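Local coordinates for esterase D (PDB 3DLT), which probably hydrolyses carboxylic esters as a serine hydrolase of the alpha/beta-hydrolase fold, at residues V25-A30 / F96-S101. Residues are numbered along the deposited sequence; the frame is centred on the assembly and turned at random.
With BUA (butanoic acid), chain B.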
loop_
_atom_site.group_PDB
_atom_site.type_symbol
_atom_site.label_atom_id
_atom_site.label_comp_id
_atom_site.label_asym_id
_atom_site.label_seq_id
_atom_site.Cartn_x
_atom_site.Cartn_y
_atom_site.Cartn_z
ATOM N N VAL A 25 2.063 -6.452 12.446
ATOM C CA VAL A 25 1.502 -6.148 11.150
ATOM C C VAL A 25 2.279 -4.977 10.546
ATOM O O VAL A 25 2.496 -3.993 11.216
ATOM C CB VAL A 25 -0.013 -5.802 11.220
ATOM C CG1 VAL A 25 -0.575 -5.619 9.804
ATOM C CG2 VAL A 25 -0.799 -6.912 11.931
ATOM N N VAL A 26 2.756 -5.171 9.315
ATOM C CA VAL A 26 3.375 -4.141 8.498
ATOM C C VAL A 26 2.332 -3.599 7.538
ATOM O O VAL A 26 1.639 -4.347 6.860
ATOM C CB VAL A 26 4.548 -4.715 7.691
ATOM C CG1 VAL A 26 5.199 -3.629 6.816
ATOM C CG2 VAL A 26 5.568 -5.333 8.621
ATOM N N LEU A 27 2.222 -2.266 7.493
ATOM C CA LEU A 27 1.281 -1.561 6.660
ATOM C C LEU A 27 2.115 -0.627 5.799
ATOM O O LEU A 27 2.823 0.221 6.352
ATOM C CB LEU A 27 0.370 -0.705 7.557
ATOM C CG LEU A 27 -0.594 -1.470 8.470
ATOM C CD1 LEU A 27 -1.507 -0.495 9.328
ATOM C CD2 LEU A 27 -1.393 -2.276 7.519
ATOM N N LEU A 28 2.006 -0.795 4.475
ATOM C CA LEU A 28 2.774 -0.033 3.480
ATOM C C LEU A 28 1.883 0.933 2.706
ATOM O O LEU A 28 0.884 0.541 2.117
ATOM C CB LEU A 28 3.453 -0.980 2.496
ATOM C CG LEU A 28 4.287 -2.113 3.088
ATOM C CD1 LEU A 28 4.799 -3.025 1.973
ATOM C CD2 LEU A 28 5.429 -1.607 3.934
ATOM N N HIS A 29 2.273 2.207 2.676
ATOM C CA HIS A 29 1.328 3.259 2.351
ATOM C C HIS A 29 1.154 3.472 0.842
ATOM O O HIS A 29 1.708 2.727 0.020
ATOM C CB HIS A 29 1.661 4.542 3.101
ATOM C CG HIS A 29 2.934 5.223 2.677
ATOM N ND1 HIS A 29 3.122 5.763 1.421
ATOM C CD2 HIS A 29 4.061 5.506 3.378
ATOM C CE1 HIS A 29 4.319 6.317 1.357
ATOM N NE2 HIS A 29 4.901 6.200 2.537
ATOM N N ALA A 30 0.363 4.482 0.487
ATOM C CA ALA A 30 0.043 4.759 -0.904
ATOM C C ALA A 30 1.153 5.591 -1.589
ATOM O O ALA A 30 1.954 6.266 -0.931
ATOM C CB ALA A 30 -1.279 5.481 -0.987
ATOM N N PHE A 96 1.887 -10.190 9.536
ATOM C CA PHE A 96 1.001 -9.955 8.412
ATOM C C PHE A 96 1.518 -8.721 7.688
ATOM O O PHE A 96 2.156 -7.902 8.342
ATOM C CB PHE A 96 -0.399 -9.705 8.928
ATOM C CG PHE A 96 -1.064 -10.930 9.501
ATOM C CD1 PHE A 96 -2.034 -11.614 8.783
ATOM C CD2 PHE A 96 -0.712 -11.395 10.753
ATOM C CE1 PHE A 96 -2.669 -12.728 9.322
ATOM C CE2 PHE A 96 -1.288 -12.538 11.282
ATOM C CZ PHE A 96 -2.280 -13.202 10.570
ATOM N N VAL A 97 1.279 -8.616 6.378
ATOM C CA VAL A 97 1.770 -7.496 5.551
ATOM C C VAL A 97 0.721 -7.063 4.566
ATOM O O VAL A 97 0.344 -7.832 3.697
ATOM C CB VAL A 97 3.054 -7.853 4.750
ATOM C CG1 VAL A 97 3.708 -6.559 4.097
ATOM C CG2 VAL A 97 4.054 -8.502 5.641
ATOM N N PHE A 98 0.241 -5.822 4.712
ATOM C CA PHE A 98 -0.731 -5.241 3.816
ATOM C C PHE A 98 -0.265 -3.909 3.295
ATOM O O PHE A 98 0.594 -3.262 3.871
ATOM C CB PHE A 98 -2.047 -4.982 4.535
ATOM C CG PHE A 98 -2.565 -6.153 5.289
ATOM C CD1 PHE A 98 -3.355 -7.093 4.666
ATOM C CD2 PHE A 98 -2.271 -6.297 6.631
ATOM C CE1 PHE A 98 -3.844 -8.170 5.378
ATOM C CE2 PHE A 98 -2.752 -7.363 7.358
ATOM C CZ PHE A 98 -3.529 -8.310 6.736
ATOM N N GLY A 99 -0.880 -3.481 2.216
ATOM C CA GLY A 99 -0.605 -2.160 1.677
ATOM C C GLY A 99 -1.699 -1.692 0.760
ATOM O O GLY A 99 -2.591 -2.444 0.403
ATOM N N LEU A 100 -1.637 -0.406 0.409
ATOM C CA LEU A 100 -2.573 0.224 -0.515
ATOM C C LEU A 100 -2.127 -0.159 -1.924
ATOM O O LEU A 100 -1.673 -1.288 -2.081
ATOM C CB LEU A 100 -2.656 1.730 -0.204
ATOM C CG LEU A 100 -3.657 2.042 0.894
ATOM C CD1 LEU A 100 -3.402 3.471 1.511
ATOM C CD2 LEU A 100 -5.119 1.873 0.323
ATOM N N SER A 101 -2.258 0.663 -2.960
ATOM C CA SER A 101 -1.914 0.160 -4.277
ATOM C C SER A 101 -0.427 -0.069 -4.391
ATOM O O SER A 101 -0.001 -1.191 -4.638
ATOM C CB SER A 101 -2.363 1.073 -5.422
ATOM O OG SER A 101 -3.757 1.150 -5.544
HETATM C C1 BUA B . -3.081 4.712 -6.788
HETATM C C2 BUA B . -2.006 5.427 -6.010
HETATM C C3 BUA B . -2.325 5.487 -4.514
HETATM C C4 BUA B . -1.965 4.159 -3.865
HETATM O O1 BUA B . -0.796 3.767 -3.941
HETATM O O2 BUA B . -2.838 3.502 -3.275
#
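Val26 pairs with the two residues flanking Val97: its N donates to Phe96 O at 3.0 Å, and its O accepts from Phe98 N at 3.0 Å. Leu28 N donates to Phe98 O at 2.9 Å, continuing the parallel pairing of 25-28 with 96-99. Side-chain packing is tightest where Val25 meets Phe98. With Val25 CG1 anti to the backbone N (chi1 -175°), this methyl meets the Phe98 ring at its edge, in plane, 3.7 Å from CD2. Leu27, paired directly with Phe98, lays CD2 4.1 Å from Phe98 CB. On the face of Val26, Leu28 and Val97 the touches are longer than that ring contact: 4.1 Å from Val26 CB to Val97 CG1 and 4.3 Å from Leu28 CD1 to Val97 CG1. Gly99 adds no side chain there. At the strand ends Leu100 N donates to Leu28 O, and Ala30 CB touches Leu100 CD1. Butanoic acid lies past these ends. Its O2 accepts from Ser101 N at 2.9 Å. Leu102 N and Tyr31 N, the usual oxyanion-hole donors of this fold, also bond to the ligand. Segment 96-101 ends in the G-x-S-x-G nucleophile elbow, with Ser101, the predicted nucleophile, opening helix 101-113. Helix 74-89 covers Val26, Leu28 and Val97; helices 39-47 and 234-247 cover the other face, while strands 51-54 and 119-122 flank the pair.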